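Coenzyme A transferase (Yersinia pestis, PDB 3QLI) probably transfers coenzyme A between carboxylic acids, as acetate and 4-hydroxybutyrate CoA-transferases do, and can bind CoA covalently. Local coordinates at residues 72-77 against 103-108; 417-422 against 434-439. All blocks are in the same frame, centred on the assembly; numbering follows the deposited sequence.

How the interactions relate
The two contacts illustrate two ways of joining a strand to a segment that follows it in the chain: a buried carboxylate gripped by hydroxyls in interaction 1, and apolar packing alone in interaction 2. They lie in series along the chain, one in the N-terminal and the other in the C-terminal domain of the family, with centres 34 Å apart and nearest atoms about 24 Å apart. Interaction 1 is interleaved with a CoA site, since E76, A103 and R106 all bind CoA; the side chain of its E105 stands about 9 Å from that of E350, another residue of that CoA site. Interaction 2 is more peripheral, the side chain of its L436 about 10 Å from that of R393 of the second CoA site.

Interaction 1. Residues 72-77 against 103-108; sequences VYYFET and AVERAL
T77 and Y74 both donate to a single oxygen of E105, joining a parallel strand of the N-terminal Rossmann-like sheet, and the loop after it, to the first turn of helix 103-114. The E105 side chain comes from the helix, opposite in direction to Y74 and T77, and its bend at chi2 (78°) brings OE2 to the two hydroxyls. OG1 of T77 lies 2.5 Å from OE2 of E105 and uses the syn lone pair of that oxygen. From the anti side, 19° out of the carboxylate plane, OH of Y74 reaches the same OE2, also at 2.5 Å. The Y74 ring presents its edge to this oxygen, with ring and carboxylate planes 43° apart. Two short bonds from different sides fix the rotation of the carboxylate, and OE1 is held as well, by the backbone N of T102 just before the helix. Such a concentration of donors would probably favour the charged form of E105. Y74 OH is also hydrogen-bonded to S98 OG of strand 94-98. E76, A103 and R106 of the same two segments bind CoA. Beside the polar pair, T77 turns its methyl to the helix, CG2 resting 4.2 Å from CB of V104.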
ATOM      1  N   VAL A  72       3.357   9.506  25.367  1.00 13.83           N
ATOM      2  CA  VAL A  72       4.583   8.910  24.854  1.00 13.10           C
ATOM      3  C   VAL A  72       4.267   8.179  23.562  1.00 14.55           C
ATOM      4  O   VAL A  72       3.480   7.211  23.550  1.00 14.52           O
ATOM      5  CB  VAL A  72       5.230   7.947  25.876  1.00 14.86           C
ATOM      6  CG1 VAL A  72       6.507   7.308  25.285  1.00 16.71           C
ATOM      7  CG2 VAL A  72       5.534   8.689  27.176  1.00 18.28           C
ATOM      8  N   TYR A  73       4.870   8.664  22.473  1.00 13.97           N
ATOM      9  CA  TYR A  73       4.686   8.108  21.137  1.00 12.95           C
ATOM     10  C   TYR A  73       5.903   7.232  20.802  1.00 17.16           C
ATOM     11  O   TYR A  73       7.038   7.700  20.858  1.00 14.58           O
ATOM     12  CB  TYR A  73       4.583   9.238  20.114  1.00 12.24           C
ATOM     13  CG  TYR A  73       3.317  10.066  20.182  1.00 14.28           C
ATOM     14  CD1 TYR A  73       2.252   9.809  19.321  1.00 12.73           C
ATOM     15  CD2 TYR A  73       3.197  11.135  21.080  1.00 14.37           C
ATOM     16  CE1 TYR A  73       1.085  10.591  19.356  1.00 15.53           C
ATOM     17  CE2 TYR A  73       2.033  11.911  21.129  1.00 15.61           C
ATOM     18  CZ  TYR A  73       0.980  11.631  20.267  1.00 17.94           C
ATOM     19  OH  TYR A  73      -0.177  12.408  20.303  1.00 16.42           O
ATOM     20  N   TYR A  74       5.683   5.971  20.435  1.00 13.91           N
ATOM     21  CA  TYR A  74       6.815   5.053  20.315  1.00 14.27           C
ATOM     22  C   TYR A  74       6.463   3.781  19.545  1.00 16.41           C
ATOM     23  O   TYR A  74       5.281   3.461  19.389  1.00 15.59           O
ATOM     24  CB  TYR A  74       7.309   4.672  21.721  1.00 16.34           C
ATOM     25  CG  TYR A  74       6.286   3.848  22.465  1.00 15.76           C
ATOM     26  CD1 TYR A  74       6.402   2.467  22.542  1.00 16.75           C
ATOM     27  CD2 TYR A  74       5.182   4.448  23.056  1.00 17.31           C
ATOM     28  CE1 TYR A  74       5.447   1.707  23.201  1.00 15.73           C
ATOM     29  CE2 TYR A  74       4.211   3.691  23.718  1.00 15.95           C
ATOM     30  CZ  TYR A  74       4.349   2.326  23.782  1.00 17.17           C
ATOM     31  OH  TYR A  74       3.385   1.571  24.425  1.00 15.43           O
ATOM     32  N   PHE A  75       7.502   3.054  19.131  1.00 16.76           N
ATOM     33  CA  PHE A  75       7.402   1.794  18.394  1.00 17.68           C
ATOM     34  C   PHE A  75       8.300   0.732  19.039  1.00 18.30           C
ATOM     35  O   PHE A  75       9.278   1.067  19.702  1.00 20.10           O
ATOM     36  CB  PHE A  75       7.933   1.971  16.969  1.00 16.40           C
ATOM     37  CG  PHE A  75       7.016   2.710  16.040  1.00 16.46           C
ATOM     38  CD1 PHE A  75       6.148   2.022  15.211  1.00 17.67           C
ATOM     39  CD2 PHE A  75       7.062   4.090  15.956  1.00 16.20           C
ATOM     40  CE1 PHE A  75       5.321   2.698  14.340  1.00 17.77           C
ATOM     41  CE2 PHE A  75       6.235   4.770  15.085  1.00 16.82           C
ATOM     42  CZ  PHE A  75       5.365   4.073  14.275  1.00 14.85           C
ATOM     43  N   GLU A  76       7.985  -0.543  18.819  1.00 17.28           N
ATOM     44  CA  GLU A  76       8.819  -1.645  19.319  1.00 18.94           C
ATOM     45  C   GLU A  76       9.178  -1.667  20.809  1.00 18.55           C
ATOM     46  O   GLU A  76      10.344  -1.542  21.173  1.00 15.52           O
ATOM     47  CB  GLU A  76      10.080  -1.795  18.465  1.00 16.83           C
ATOM     48  CG  GLU A  76      10.614  -3.219  18.400  1.00 18.38           C
ATOM     49  CD  GLU A  76       9.583  -4.214  17.898  1.00 27.10           C
ATOM     50  OE1 GLU A  76       8.730  -3.834  17.071  1.00 28.12           O
ATOM     51  OE2 GLU A  76       9.629  -5.385  18.329  1.00 35.25           O
ATOM     52  N   THR A  77       8.167  -1.806  21.659  1.00 19.05           N
ATOM     53  CA  THR A  77       8.350  -1.825  23.108  1.00 18.76           C
ATOM     54  C   THR A  77       9.222  -2.969  23.637  1.00 17.35           C
ATOM     55  O   THR A  77       9.222  -4.074  23.102  1.00 17.86           O
ATOM     56  CB  THR A  77       6.993  -1.928  23.829  1.00 18.07           C
ATOM     57  OG1 THR A  77       5.978  -1.299  23.039  1.00 19.26           O
ATOM     58  CG2 THR A  77       7.061  -1.266  25.195  1.00 20.72           C
ATOM     59  N   ALA A 103       3.353  -7.389  22.874  1.00 20.01           N
ATOM     60  CA  ALA A 103       2.968  -8.148  24.065  1.00 22.94           C
ATOM     61  C   ALA A 103       2.710  -7.230  25.264  1.00 20.86           C
ATOM     62  O   ALA A 103       1.737  -7.415  26.008  1.00 20.56           O
ATOM     63  CB  ALA A 103       4.038  -9.196  24.411  1.00 24.37           C
ATOM     64  N   VAL A 104       3.571  -6.236  25.451  1.00 20.23           N
ATOM     65  CA  VAL A 104       3.411  -5.302  26.571  1.00 19.14           C
ATOM     66  C   VAL A 104       2.065  -4.560  26.528  1.00 19.05           C
ATOM     67  O   VAL A 104       1.370  -4.463  27.540  1.00 18.19           O
ATOM     68  CB  VAL A 104       4.574  -4.282  26.626  1.00 21.33           C
ATOM     69  CG1 VAL A 104       4.314  -3.220  27.686  1.00 21.36           C
ATOM     70  CG2 VAL A 104       5.901  -5.000  26.867  1.00 23.62           C
ATOM     71  N   GLU A 105       1.699  -4.036  25.362  1.00 16.81           N
ATOM     72  CA  GLU A 105       0.435  -3.316  25.214  1.00 17.14           C
ATOM     73  C   GLU A 105      -0.775  -4.258  25.255  1.00 20.51           C
ATOM     74  O   GLU A 105      -1.832  -3.898  25.764  1.00 19.18           O
ATOM     75  CB  GLU A 105       0.412  -2.506  23.913  1.00 16.92           C
ATOM     76  CG  GLU A 105       1.350  -1.322  23.895  1.00 16.34           C
ATOM     77  CD  GLU A 105       2.799  -1.718  23.657  1.00 20.12           C
ATOM     78  OE1 GLU A 105       3.056  -2.801  23.086  1.00 17.70           O
ATOM     79  OE2 GLU A 105       3.690  -0.930  24.038  1.00 18.87           O
ATOM     80  N   ARG A 106      -0.633  -5.448  24.681  1.00 18.85           N
ATOM     81  CA  ARG A 106      -1.700  -6.439  24.787  1.00 22.07           C
ATOM     82  C   ARG A 106      -2.057  -6.700  26.256  1.00 20.16           C
ATOM     83  O   ARG A 106      -3.237  -6.722  26.617  1.00 23.73           O
ATOM     84  CB  ARG A 106      -1.318  -7.739  24.076  1.00 23.36           C
ATOM     85  CG  ARG A 106      -1.346  -7.622  22.562  1.00 23.66           C
ATOM     86  CD  ARG A 106      -1.385  -8.994  21.879  1.00 23.98           C
ATOM     87  NE  ARG A 106      -0.167  -9.761  22.107  1.00 25.77           N
ATOM     88  CZ  ARG A 106       0.919  -9.710  21.341  1.00 28.06           C
ATOM     89  NH1 ARG A 106       0.965  -8.915  20.277  1.00 25.52           N
ATOM     90  NH2 ARG A 106       1.968 -10.458  21.642  1.00 26.64           N
ATOM     91  N   ALA A 107      -1.045  -6.881  27.101  1.00 18.31           N
ATOM     92  CA  ALA A 107      -1.276  -7.074  28.540  1.00 21.55           C
ATOM     93  C   ALA A 107      -1.997  -5.878  29.185  1.00 24.08           C
ATOM     94  O   ALA A 107      -2.935  -6.040  29.968  1.00 24.77           O
ATOM     95  CB  ALA A 107       0.042  -7.361  29.263  1.00 26.14           C
ATOM     96  N   LEU A 108      -1.562  -4.669  28.856  1.00 20.94           N
ATOM     97  CA  LEU A 108      -2.219  -3.474  29.371  1.00 19.99           C
ATOM     98  C   LEU A 108      -3.663  -3.389  28.894  1.00 23.84           C
ATOM     99  O   LEU A 108      -4.563  -3.066  29.679  1.00 25.34           O
ATOM    100  CB  LEU A 108      -1.477  -2.218  28.910  1.00 18.87           C
ATOM    101  CG  LEU A 108      -0.073  -1.974  29.454  1.00 20.20           C
ATOM    102  CD1 LEU A 108       0.569  -0.799  28.724  1.00 17.12           C
ATOM    103  CD2 LEU A 108      -0.134  -1.715  30.957  1.00 20.01           C
TER

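Interaction 2. Residues 417-422 against 434-439; sequences GAVNLK and IELAHP
L436 reaches from the turn after helix 426-434 to the strand 417-420 and lays its two methyl branches on different parts of it. The branches divide the work. CD2 settles against the backbone at the start of the strand, 3.5 Å from the carbonyl carbon of G417 and 3.8 Å from the N of A418. The carbonyl oxygen of G417 is also near, 3.6 Å from CD2 of L436. CD1 instead meets a side chain, lying 3.7 Å from CG2 of V419, and the same methyl of V419 comes within 3.8 Å of CG of L436. The two side chains pass at a slant, each pointing its CB at the other segment. V419 places CG1 anti to its backbone N (chi1 175°), leaving CG2 as the branch that touches the leucine. In L436, CG stands beside the backbone N and anti to the carbonyl carbon (chi1 -65°), which carries both methyls over to the strand.

The strand 417-420 is the outermost of its mixed sheet within this chain, pairing antiparallel with 411-414 in the Rossmann-like C-terminal domain. I434 to A437 form a type I beta turn, closed by a 3.0 Å bond from A437 N to I434 O, and L436 occupies its third position. The contact thus fastens the connection between helices 426-434 and 439-451 to an edge of the sheet. L436 also packs on I412 of the adjoining strand, while its carbonyl oxygen is bonded to T414 OG1. G417 suits its place, because at its backbone angles any side chain would collide with the carbonyl oxygen of the residue before it. Past the strand, the K422 amine bonds to OE1 of Q130 of the second subunit.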
ATOM      1  N   GLY A 417       4.745 -26.482   1.010  1.00 14.91           N
ATOM      2  CA  GLY A 417       5.204 -25.985  -0.277  1.00 13.87           C
ATOM      3  C   GLY A 417       4.998 -24.491  -0.423  1.00 15.66           C
ATOM      4  O   GLY A 417       4.849 -23.804   0.572  1.00 14.14           O
ATOM      5  N   ALA A 418       4.966 -24.013  -1.664  1.00 14.05           N
ATOM      6  CA  ALA A 418       4.915 -22.584  -1.948  1.00 14.15           C
ATOM      7  C   ALA A 418       3.932 -22.298  -3.079  1.00 16.01           C
ATOM      8  O   ALA A 418       3.754 -23.117  -3.981  1.00 14.27           O
ATOM      9  CB  ALA A 418       6.299 -22.082  -2.334  1.00 14.86           C
ATOM     10  N   VAL A 419       3.304 -21.130  -3.043  1.00 13.65           N
ATOM     11  CA  VAL A 419       2.415 -20.735  -4.133  1.00 14.78           C
ATOM     12  C   VAL A 419       2.653 -19.269  -4.457  1.00 14.90           C
ATOM     13  O   VAL A 419       2.703 -18.444  -3.556  1.00 14.51           O
ATOM     14  CB  VAL A 419       0.930 -20.927  -3.750  1.00 18.33           C
ATOM     15  CG1 VAL A 419       0.003 -20.397  -4.864  1.00 17.94           C
ATOM     16  CG2 VAL A 419       0.640 -22.398  -3.463  1.00 17.96           C
ATOM     17  N   ASN A 420       2.789 -18.967  -5.742  1.00 15.57           N
ATOM     18  CA  ASN A 420       2.833 -17.593  -6.236  1.00 16.12           C
ATOM     19  C   ASN A 420       1.416 -17.191  -6.645  1.00 16.75           C
ATOM     20  O   ASN A 420       0.853 -17.753  -7.589  1.00 16.77           O
ATOM     21  CB  ASN A 420       3.793 -17.519  -7.428  1.00 17.93           C
ATOM     22  CG  ASN A 420       3.827 -16.147  -8.093  1.00 19.07           C
ATOM     23  OD1 ASN A 420       3.123 -15.212  -7.697  1.00 19.34           O
ATOM     24  ND2 ASN A 420       4.649 -16.032  -9.123  1.00 20.44           N
ATOM     25  N   LEU A 421       0.828 -16.251  -5.912  1.00 14.22           N
ATOM     26  CA  LEU A 421      -0.576 -15.881  -6.107  1.00 15.74           C
ATOM     27  C   LEU A 421      -0.837 -14.867  -7.238  1.00 15.37           C
ATOM     28  O   LEU A 421      -1.983 -14.681  -7.653  1.00 17.09           O
ATOM     29  CB  LEU A 421      -1.156 -15.345  -4.791  1.00 16.64           C
ATOM     30  CG  LEU A 421      -1.104 -16.269  -3.572  1.00 16.82           C
ATOM     31  CD1 LEU A 421      -1.581 -15.537  -2.341  1.00 18.13           C
ATOM     32  CD2 LEU A 421      -1.977 -17.489  -3.826  1.00 17.11           C
ATOM     33  N   LYS A 422       0.205 -14.202  -7.723  1.00 15.05           N
ATOM     34  CA  LYS A 422       0.020 -13.115  -8.692  1.00 16.58           C
ATOM     35  C   LYS A 422      -0.595 -13.568 -10.017  1.00 18.32           C
ATOM     36  O   LYS A 422      -0.102 -14.497 -10.660  1.00 18.41           O
ATOM     37  CB  LYS A 422       1.333 -12.375  -8.951  1.00 17.31           C
ATOM     38  CG  LYS A 422       1.858 -11.577  -7.746  1.00 14.60           C
ATOM     39  CD  LYS A 422       1.035 -10.308  -7.535  1.00 15.19           C
ATOM     40  CE  LYS A 422       1.655  -9.434  -6.478  1.00 18.84           C
ATOM     41  NZ  LYS A 422       0.782  -8.237  -6.235  1.00 20.30           N
ATOM     42  N   ILE A 434      -5.411 -24.095  -0.571  1.00 16.09           N
ATOM     43  CA  ILE A 434      -5.853 -25.258   0.190  1.00 16.82           C
ATOM     44  C   ILE A 434      -4.781 -26.347   0.216  1.00 16.50           C
ATOM     45  O   ILE A 434      -4.622 -27.056   1.210  1.00 16.97           O
ATOM     46  CB  ILE A 434      -7.188 -25.807  -0.374  1.00 17.80           C
ATOM     47  CG1 ILE A 434      -8.337 -24.872   0.032  1.00 17.04           C
ATOM     48  CG2 ILE A 434      -7.463 -27.202   0.149  1.00 20.02           C
ATOM     49  CD1 ILE A 434      -9.642 -25.104  -0.746  1.00 18.94           C
ATOM     50  N   GLU A 435      -4.033 -26.480  -0.871  1.00 15.77           N
ATOM     51  CA  GLU A 435      -3.002 -27.515  -0.923  1.00 15.18           C
ATOM     52  C   GLU A 435      -1.801 -27.212  -0.022  1.00 16.55           C
ATOM     53  O   GLU A 435      -0.952 -28.087   0.193  1.00 17.59           O
ATOM     54  CB  GLU A 435      -2.579 -27.830  -2.367  1.00 15.55           C
ATOM     55  CG  GLU A 435      -3.713 -28.406  -3.224  1.00 14.57           C
ATOM     56  CD  GLU A 435      -4.470 -29.538  -2.510  1.00 21.54           C
ATOM     57  OE1 GLU A 435      -3.848 -30.587  -2.269  1.00 20.52           O
ATOM     58  OE2 GLU A 435      -5.673 -29.377  -2.176  1.00 18.95           O
ATOM     59  N   LEU A 436      -1.737 -25.991   0.522  1.00 15.35           N
ATOM     60  CA  LEU A 436      -0.696 -25.662   1.510  1.00 13.81           C
ATOM     61  C   LEU A 436      -1.179 -25.875   2.937  1.00 14.81           C
ATOM     62  O   LEU A 436      -0.405 -25.769   3.886  1.00 14.87           O
ATOM     63  CB  LEU A 436      -0.224 -24.206   1.368  1.00 14.80           C
ATOM     64  CG  LEU A 436       0.497 -23.822   0.078  1.00 16.06           C
ATOM     65  CD1 LEU A 436       1.144 -22.441   0.214  1.00 13.89           C
ATOM     66  CD2 LEU A 436       1.541 -24.858  -0.311  1.00 15.47           C
ATOM     67  N   ALA A 437      -2.477 -26.127   3.098  1.00 14.26           N
ATOM     68  CA  ALA A 437      -3.034 -26.374   4.429  1.00 15.12           C
ATOM     69  C   ALA A 437      -2.689 -27.795   4.869  1.00 15.93           C
ATOM     70  O   ALA A 437      -2.366 -28.642   4.034  1.00 16.21           O
ATOM     71  CB  ALA A 437      -4.553 -26.182   4.410  1.00 15.95           C
ATOM     72  N   HIS A 438      -2.744 -28.063   6.168  1.00 14.61           N
ATOM     73  CA  HIS A 438      -2.545 -29.431   6.646  1.00 17.90           C
ATOM     74  C   HIS A 438      -3.630 -30.352   6.058  1.00 17.07           C
ATOM     75  O   HIS A 438      -4.802 -29.969   5.940  1.00 16.80           O
ATOM     76  CB  HIS A 438      -2.541 -29.499   8.181  1.00 17.73           C
ATOM     77  CG  HIS A 438      -2.080 -30.820   8.722  1.00 18.46           C
ATOM     78  ND1 HIS A 438      -2.889 -31.939   8.742  1.00 18.40           N
ATOM     79  CD2 HIS A 438      -0.881 -31.212   9.222  1.00 19.43           C
ATOM     80  CE1 HIS A 438      -2.212 -32.959   9.245  1.00 24.04           C
ATOM     81  NE2 HIS A 438      -0.989 -32.548   9.539  1.00 21.31           N
ATOM     82  N   PRO A 439      -3.248 -31.571   5.671  1.00 17.72           N
ATOM     83  CA  PRO A 439      -4.271 -32.490   5.144  1.00 18.58           C
ATOM     84  C   PRO A 439      -5.545 -32.587   6.003  1.00 19.59           C
ATOM     85  O   PRO A 439      -6.646 -32.680   5.444  1.00 21.24           O
ATOM     86  CB  PRO A 439      -3.536 -33.829   5.094  1.00 23.60           C
ATOM     87  CG  PRO A 439      -2.099 -33.426   4.788  1.00 22.39           C
ATOM     88  CD  PRO A 439      -1.884 -32.128   5.568  1.00 17.98           C
TER